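Local coordinates for uncharacterized protein DUF1344 (PDB 3K6O) that is of unknown function but belongs to the NigD-like family, probably acts outside the cytoplasm, and joins an OB-like domain to a beta sandwich, at residues A[14-26]-A[53-65]. Residues are numbered along the deposited sequence; the frame is centred on the assembly and turned at random.
Sequences TVTIAMATVEKQP and LKAGERIFGNYSF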
ATOM      1  N   THR A  14       2.125  22.717  -5.491  1.00 47.51           N
ATOM      2  CA  THR A  14       1.005  22.890  -6.490  1.00 47.90           C
ATOM      3  C   THR A  14       0.379  21.585  -7.033  1.00 46.92           C
ATOM      4  O   THR A  14      -0.656  21.623  -7.719  1.00 48.69           O
ATOM      5  CB  THR A  14       1.455  23.756  -7.692  1.00 48.30           C
ATOM      6  OG1 THR A  14       0.359  23.909  -8.600  1.00 50.04           O
ATOM      7  CG2 THR A  14       2.669  23.128  -8.434  1.00 49.08           C
ATOM      8  N   VAL A  15       1.012  20.447  -6.781  1.00 44.82           N
ATOM      9  CA  VAL A  15       0.455  19.152  -7.165  1.00 42.86           C
ATOM     10  C   VAL A  15       0.542  18.279  -5.938  1.00 41.95           C
ATOM     11  O   VAL A  15       1.392  18.503  -5.082  1.00 41.63           O
ATOM     12  CB  VAL A  15       1.251  18.447  -8.299  1.00 42.62           C
ATOM     13  CG1 VAL A  15       1.195  19.243  -9.627  1.00 41.68           C
ATOM     14  CG2 VAL A  15       2.700  18.181  -7.857  1.00 41.41           C
ATOM     15  N   THR A  16      -0.340  17.291  -5.860  1.00 40.42           N
ATOM     16  CA  THR A  16      -0.333  16.334  -4.781  1.00 39.31           C
ATOM     17  C   THR A  16       0.103  14.996  -5.320  1.00 38.26           C
ATOM     18  O   THR A  16      -0.470  14.512  -6.280  1.00 37.90           O
ATOM     19  CB  THR A  16      -1.731  16.171  -4.211  1.00 40.10           C
ATOM     20  OG1 THR A  16      -2.219  17.452  -3.768  1.00 40.12           O
ATOM     21  CG2 THR A  16      -1.748  15.142  -3.086  1.00 38.68           C
ATOM     22  N   ILE A  17       1.118  14.395  -4.697  1.00 37.04           N
ATOM     23  CA  ILE A  17       1.488  13.043  -5.007  1.00 36.04           C
ATOM     24  C   ILE A  17       0.914  12.140  -3.900  1.00 36.10           C
ATOM     25  O   ILE A  17       1.405  12.175  -2.759  1.00 36.74           O
ATOM     26  CB  ILE A  17       3.021  12.856  -5.107  1.00 35.55           C
ATOM     27  CG1 ILE A  17       3.652  13.870  -6.076  1.00 35.77           C
ATOM     28  CG2 ILE A  17       3.343  11.427  -5.543  1.00 35.72           C
ATOM     29  CD1 ILE A  17       3.051  13.863  -7.498  1.00 38.08           C
ATOM     30  N   ALA A  18      -0.084  11.315  -4.236  1.00 34.41           N
ATOM     31  CA  ALA A  18      -0.719  10.456  -3.227  1.00 34.12           C
ATOM     32  C   ALA A  18      -1.346   9.192  -3.796  1.00 33.70           C
ATOM     33  O   ALA A  18      -1.628   9.101  -4.994  1.00 32.98           O
ATOM     34  CB  ALA A  18      -1.754  11.237  -2.402  1.00 32.22           C
HETATM   35  N   MSE A  19      -1.571   8.227  -2.906  1.00 33.42           N
HETATM   36  CA  MSE A  19      -2.271   7.001  -3.248  1.00 33.42           C
HETATM   37  C   MSE A  19      -3.733   7.280  -3.577  1.00 32.19           C
HETATM   38  O   MSE A  19      -4.325   8.276  -3.121  1.00 32.94           O
HETATM   39  CB  MSE A  19      -2.223   6.017  -2.083  1.00 34.52           C
HETATM   40  CG  MSE A  19      -0.826   5.597  -1.652  1.00 37.32           C
HETATM   41 SE   MSE A  19      -0.069   4.326  -2.898  1.00 46.73          SE
HETATM   42  CE  MSE A  19      -1.425   3.130  -3.204  1.00 40.69           C
ATOM     43  N   ALA A  20      -4.310   6.397  -4.379  1.00 30.93           N
ATOM     44  CA  ALA A  20      -5.723   6.386  -4.598  1.00 30.82           C
ATOM     45  C   ALA A  20      -6.177   5.022  -5.070  1.00 30.46           C
ATOM     46  O   ALA A  20      -5.393   4.209  -5.543  1.00 30.84           O
ATOM     47  CB  ALA A  20      -6.119   7.484  -5.619  1.00 30.82           C
ATOM     48  N   THR A  21      -7.458   4.763  -4.931  1.00 30.93           N
ATOM     49  CA  THR A  21      -8.037   3.540  -5.428  1.00 31.18           C
ATOM     50  C   THR A  21      -9.070   3.929  -6.442  1.00 30.74           C
ATOM     51  O   THR A  21      -9.866   4.814  -6.214  1.00 31.37           O
ATOM     52  CB  THR A  21      -8.691   2.705  -4.296  1.00 32.31           C
ATOM     53  OG1 THR A  21      -7.767   2.541  -3.205  1.00 34.08           O
ATOM     54  CG2 THR A  21      -9.088   1.294  -4.814  1.00 31.84           C
ATOM     55  N   VAL A  22      -9.021   3.277  -7.581  1.00 31.42           N
ATOM     56  CA  VAL A  22      -9.989   3.465  -8.634  1.00 31.61           C
ATOM     57  C   VAL A  22     -11.314   2.842  -8.204  1.00 32.32           C
ATOM     58  O   VAL A  22     -11.355   1.752  -7.642  1.00 32.08           O
ATOM     59  CB  VAL A  22      -9.492   2.795  -9.942  1.00 31.95           C
ATOM     60  CG1 VAL A  22     -10.537   2.934 -11.073  1.00 30.05           C
ATOM     61  CG2 VAL A  22      -8.138   3.360 -10.368  1.00 30.70           C
ATOM     62  N   GLU A  23     -12.412   3.531  -8.468  1.00 32.83           N
ATOM     63  CA  GLU A  23     -13.714   2.939  -8.274  1.00 32.98           C
ATOM     64  C   GLU A  23     -14.595   3.313  -9.438  1.00 33.64           C
ATOM     65  O   GLU A  23     -14.261   4.189 -10.209  1.00 32.91           O
ATOM     66  CB  GLU A  23     -14.292   3.352  -6.925  1.00 33.40           C
ATOM     67  CG  GLU A  23     -13.442   2.930  -5.724  1.00 34.13           C
ATOM     68  CD  GLU A  23     -13.362   1.396  -5.508  1.00 37.36           C
ATOM     69  OE1 GLU A  23     -14.048   0.601  -6.192  1.00 38.08           O
ATOM     70  OE2 GLU A  23     -12.575   0.984  -4.645  1.00 40.60           O
ATOM     71  N   LYS A  24     -15.691   2.579  -9.578  1.00 34.89           N
ATOM     72  CA  LYS A  24     -16.681   2.788 -10.620  1.00 36.19           C
ATOM     73  C   LYS A  24     -18.078   2.529 -10.075  1.00 36.80           C
ATOM     74  O   LYS A  24     -18.262   1.694  -9.215  1.00 37.55           O
ATOM     75  CB  LYS A  24     -16.452   1.856 -11.810  1.00 36.55           C
ATOM     76  CG  LYS A  24     -15.130   2.043 -12.481  1.00 38.15           C
ATOM     77  CD  LYS A  24     -14.967   1.175 -13.720  1.00 39.42           C
ATOM     78  CE  LYS A  24     -15.536   1.787 -14.931  1.00 40.09           C
ATOM     79  NZ  LYS A  24     -15.240   0.940 -16.118  1.00 41.37           N
ATOM     80  N   GLN A  25     -19.051   3.264 -10.577  1.00 37.20           N
ATOM     81  CA  GLN A  25     -20.446   2.968 -10.319  1.00 38.26           C
ATOM     82  C   GLN A  25     -21.212   3.140 -11.621  1.00 37.78           C
ATOM     83  O   GLN A  25     -20.828   3.953 -12.457  1.00 35.87           O
ATOM     84  CB  GLN A  25     -21.024   3.869  -9.223  1.00 38.66           C
ATOM     85  CG  GLN A  25     -20.454   3.574  -7.849  1.00 41.15           C
ATOM     86  CD  GLN A  25     -21.042   4.485  -6.807  1.00 46.47           C
ATOM     87  OE1 GLN A  25     -20.408   5.448  -6.362  1.00 49.21           O
ATOM     88  NE2 GLN A  25     -22.283   4.233  -6.458  1.00 49.17           N
ATOM     89  N   PRO A  26     -22.295   2.353 -11.795  1.00 38.44           N
ATOM     90  CA  PRO A  26     -23.061   2.255 -13.051  1.00 38.33           C
ATOM     91  C   PRO A  26     -23.570   3.579 -13.567  1.00 37.08           C
ATOM     92  O   PRO A  26     -23.643   3.767 -14.770  1.00 38.06           O
ATOM     93  CB  PRO A  26     -24.256   1.348 -12.686  1.00 38.02           C
ATOM     94  CG  PRO A  26     -23.813   0.575 -11.541  1.00 39.30           C
ATOM     95  CD  PRO A  26     -22.766   1.376 -10.794  1.00 39.43           C
ATOM     96  N   LEU A  53      -9.017   2.139 -16.417  1.00 35.92           N
ATOM     97  CA  LEU A  53      -8.744   1.696 -15.076  1.00 35.87           C
ATOM     98  C   LEU A  53      -9.988   1.002 -14.544  1.00 35.71           C
ATOM     99  O   LEU A  53     -11.108   1.376 -14.867  1.00 35.19           O
ATOM    100  CB  LEU A  53      -8.315   2.862 -14.183  1.00 35.70           C
ATOM    101  CG  LEU A  53      -6.947   3.430 -14.555  1.00 34.94           C
ATOM    102  CD1 LEU A  53      -6.679   4.750 -13.867  1.00 34.57           C
ATOM    103  CD2 LEU A  53      -5.854   2.427 -14.227  1.00 35.83           C
ATOM    104  N   LYS A  54      -9.768  -0.038 -13.752  1.00 36.05           N
ATOM    105  CA  LYS A  54     -10.844  -0.856 -13.224  1.00 36.65           C
ATOM    106  C   LYS A  54     -10.958  -0.645 -11.727  1.00 36.03           C
ATOM    107  O   LYS A  54      -9.969  -0.373 -11.049  1.00 36.01           O
ATOM    108  CB  LYS A  54     -10.589  -2.349 -13.494  1.00 36.99           C
ATOM    109  CG  LYS A  54     -10.375  -2.750 -14.959  1.00 39.10           C
ATOM    110  CD  LYS A  54     -11.675  -2.514 -15.782  1.00 43.94           C
ATOM    111  CE  LYS A  54     -11.450  -2.546 -17.309  1.00 45.51           C
ATOM    112  NZ  LYS A  54     -12.264  -1.459 -17.978  1.00 45.75           N
ATOM    113  N   ALA A  55     -12.167  -0.841 -11.223  1.00 35.60           N
ATOM    114  CA  ALA A  55     -12.462  -0.716  -9.811  1.00 35.99           C
ATOM    115  C   ALA A  55     -11.537  -1.600  -9.009  1.00 36.07           C
ATOM    116  O   ALA A  55     -11.286  -2.720  -9.392  1.00 36.96           O
ATOM    117  CB  ALA A  55     -13.897  -1.088  -9.568  1.00 36.47           C
ATOM    118  N   GLY A  56     -10.996  -1.072  -7.916  1.00 36.03           N
ATOM    119  CA  GLY A  56     -10.108  -1.813  -7.049  1.00 35.47           C
ATOM    120  C   GLY A  56      -8.647  -1.668  -7.405  1.00 35.61           C
ATOM    121  O   GLY A  56      -7.801  -1.971  -6.595  1.00 35.75           O
ATOM    122  N   GLU A  57      -8.322  -1.212  -8.605  1.00 35.22           N
ATOM    123  CA  GLU A  57      -6.935  -0.974  -8.903  1.00 35.97           C
ATOM    124  C   GLU A  57      -6.429   0.168  -8.029  1.00 35.64           C
ATOM    125  O   GLU A  57      -7.149   1.138  -7.736  1.00 35.06           O
ATOM    126  CB  GLU A  57      -6.696  -0.667 -10.395  1.00 36.41           C
ATOM    127  CG  GLU A  57      -6.726  -1.885 -11.347  1.00 38.81           C
ATOM    128  CD  GLU A  57      -6.275  -1.533 -12.765  1.00 39.90           C
ATOM    129  OE1 GLU A  57      -5.061  -1.578 -13.068  1.00 41.39           O
ATOM    130  OE2 GLU A  57      -7.135  -1.176 -13.574  1.00 41.59           O
ATOM    131  N   ARG A  58      -5.165   0.070  -7.668  1.00 34.93           N
ATOM    132  CA  ARG A  58      -4.549   1.020  -6.787  1.00 34.61           C
ATOM    133  C   ARG A  58      -3.492   1.798  -7.572  1.00 34.24           C
ATOM    134  O   ARG A  58      -2.708   1.188  -8.322  1.00 33.32           O
ATOM    135  CB  ARG A  58      -3.856   0.243  -5.688  1.00 34.94           C
ATOM    136  CG  ARG A  58      -3.321   1.099  -4.584  1.00 36.73           C
ATOM    137  CD  ARG A  58      -4.153   1.011  -3.356  1.00 37.81           C
ATOM    138  NE  ARG A  58      -3.504   1.631  -2.183  1.00 36.00           N
ATOM    139  CZ  ARG A  58      -3.978   2.698  -1.537  1.00 35.37           C
ATOM    140  NH1 ARG A  58      -5.093   3.305  -1.936  1.00 34.75           N
ATOM    141  NH2 ARG A  58      -3.329   3.157  -0.472  1.00 33.71           N
ATOM    142  N   ILE A  59      -3.436   3.120  -7.367  1.00 32.69           N
ATOM    143  CA  ILE A  59      -2.392   3.935  -7.997  1.00 31.58           C
ATOM    144  C   ILE A  59      -1.643   4.832  -7.011  1.00 31.70           C
ATOM    145  O   ILE A  59      -2.169   5.220  -5.959  1.00 31.92           O
ATOM    146  CB  ILE A  59      -2.981   4.801  -9.161  1.00 31.12           C
ATOM    147  CG1 ILE A  59      -3.905   5.917  -8.646  1.00 30.87           C
ATOM    148  CG2 ILE A  59      -3.733   3.904 -10.116  1.00 29.84           C
ATOM    149  CD1 ILE A  59      -4.387   6.896  -9.741  1.00 29.62           C
ATOM    150  N   PHE A  60      -0.421   5.193  -7.389  1.00 31.46           N
ATOM    151  CA  PHE A  60       0.345   6.249  -6.734  1.00 30.99           C
ATOM    152  C   PHE A  60       0.363   7.354  -7.787  1.00 31.92           C
ATOM    153  O   PHE A  60       0.977   7.219  -8.861  1.00 31.53           O
ATOM    154  CB  PHE A  60       1.737   5.712  -6.381  1.00 30.62           C
ATOM    155  CG  PHE A  60       2.573   6.623  -5.532  1.00 31.18           C
ATOM    156  CD1 PHE A  60       2.081   7.190  -4.368  1.00 33.29           C
ATOM    157  CD2 PHE A  60       3.891   6.862  -5.864  1.00 34.94           C
ATOM    158  CE1 PHE A  60       2.894   8.015  -3.570  1.00 32.90           C
ATOM    159  CE2 PHE A  60       4.701   7.680  -5.080  1.00 34.52           C
ATOM    160  CZ  PHE A  60       4.212   8.243  -3.934  1.00 32.16           C
ATOM    161  N   GLY A  61      -0.362   8.429  -7.510  1.00 32.40           N
ATOM    162  CA  GLY A  61      -0.685   9.389  -8.541  1.00 32.01           C
ATOM    163  C   GLY A  61      -0.253  10.806  -8.279  1.00 32.12           C
ATOM    164  O   GLY A  61       0.123  11.153  -7.168  1.00 32.30           O
ATOM    165  N   ASN A  62      -0.309  11.603  -9.350  1.00 31.38           N
ATOM    166  CA  ASN A  62       0.016  13.012  -9.360  1.00 31.28           C
ATOM    167  C   ASN A  62      -1.236  13.809  -9.781  1.00 31.24           C
ATOM    168  O   ASN A  62      -1.617  13.757 -10.932  1.00 31.05           O
ATOM    169  CB  ASN A  62       1.170  13.245 -10.355  1.00 31.35           C
ATOM    170  CG  ASN A  62       1.588  14.682 -10.450  1.00 31.53           C
ATOM    171  OD1 ASN A  62       0.811  15.601 -10.173  1.00 32.48           O
ATOM    172  ND2 ASN A  62       2.825  14.898 -10.864  1.00 34.89           N
ATOM    173  N   TYR A  63      -1.840  14.536  -8.842  1.00 31.13           N
ATOM    174  CA  TYR A  63      -3.102  15.252  -9.050  1.00 31.01           C
ATOM    175  C   TYR A  63      -2.930  16.742  -8.888  1.00 31.57           C
ATOM    176  O   TYR A  63      -2.101  17.196  -8.100  1.00 31.61           O
ATOM    177  CB  TYR A  63      -4.175  14.764  -8.048  1.00 31.66           C
ATOM    178  CG  TYR A  63      -4.050  13.301  -7.710  1.00 29.82           C
ATOM    179  CD1 TYR A  63      -4.242  12.329  -8.692  1.00 30.64           C
ATOM    180  CD2 TYR A  63      -3.708  12.887  -6.438  1.00 32.86           C
ATOM    181  CE1 TYR A  63      -4.097  10.970  -8.424  1.00 30.08           C
ATOM    182  CE2 TYR A  63      -3.558  11.499  -6.138  1.00 31.42           C
ATOM    183  CZ  TYR A  63      -3.750  10.562  -7.152  1.00 30.70           C
ATOM    184  OH  TYR A  63      -3.605   9.227  -6.917  1.00 29.38           O
ATOM    185  N   SER A  64      -3.727  17.493  -9.653  1.00 31.34           N
ATOM    186  CA  SER A  64      -3.945  18.906  -9.445  1.00 31.14           C
ATOM    187  C   SER A  64      -5.400  19.120  -9.110  1.00 31.60           C
ATOM    188  O   SER A  64      -6.300  18.764  -9.892  1.00 31.82           O
ATOM    189  CB  SER A  64      -3.626  19.718 -10.707  1.00 30.84           C
ATOM    190  OG  SER A  64      -2.258  19.647 -11.066  1.00 29.65           O
ATOM    191  N   PHE A  65      -5.654  19.718  -7.964  1.00 31.94           N
ATOM    192  CA  PHE A  65      -7.020  19.911  -7.535  1.00 33.23           C
ATOM    193  C   PHE A  65      -7.505  21.213  -8.125  1.00 33.54           C
ATOM    194  O   PHE A  65      -7.020  22.264  -7.747  1.00 33.68           O
ATOM    195  CB  PHE A  65      -7.109  19.912  -6.003  1.00 33.80           C
ATOM    196  CG  PHE A  65      -6.834  18.594  -5.405  1.00 34.66           C
ATOM    197  CD1 PHE A  65      -5.540  18.138  -5.279  1.00 37.42           C
ATOM    198  CD2 PHE A  65      -7.857  17.789  -4.985  1.00 36.81           C
ATOM    199  CE1 PHE A  65      -5.283  16.878  -4.732  1.00 38.66           C
ATOM    200  CE2 PHE A  65      -7.599  16.537  -4.441  1.00 36.29           C
ATOM    201  CZ  PHE A  65      -6.317  16.093  -4.311  1.00 36.10           C
TER
HETATM  202  O   HOH W   1      -3.339  20.824  -6.604  1.00 47.72           O
HETATM  203  O   HOH W   2     -12.595   1.474 -16.848  1.00 36.72           O
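Strands 16-23 and 58-65 form an antiparallel ladder in the NigD-like N-terminal OB domain. It runs from Thr16 beside Tyr63 to Thr21 beside Arg58. The type II turn from Lys54 to Glu57 extends the pairing: Val22 N donates to Glu57 O, and Gly56 N to Val22 O. At the Ala18-Gly61 pair the side chain of Tyr63 adds to the backbone bonds. Tyr63 OH donates to Ala18 O at 2.8 Å, while Gly61 N reaches the same oxygen at 2.9 Å from the opposite face of the carbonyl plane. Two donors thus grip one carbonyl. The Tyr63 ring folds back past Gly61, where a CB would strike the hydroxyl. The same hydroxyl lies 3.3 Å from Ala20 CB.

On the other face, Ile17 CG2 sits over the Phe60 ring, 4.1 Å from its centroid. Met19, present as selenomethionine, brings its SE obliquely to this ring, 3.9 Å from Phe60 CD1, a Met-aromatic contact. CG of Phe60 stands anti to the backbone N (chi1 -172°), which carries the ring toward Ile17. Beside Met19, Arg58 NH1 gives a weak bond to Thr21 OG1 at 3.1 Å, near the guanidinium plane. The stronger partner of Arg58 is Asp36, through a salt bridge. A leucine in place of Arg58 would probably leave Asp36 without this countercharge and Thr21 without this donor.

Strand 32-34 pairs with strand 16-23, and strand 75-93 with strand 58-65. Leu220 of helix 217-221, with Phe215 before it, packs on Phe60. Arg58 also hydrogen-bonds Asn119 (through NH2) and Ser171 (through NE), tying this ladder to strands 117-125 and 165-173.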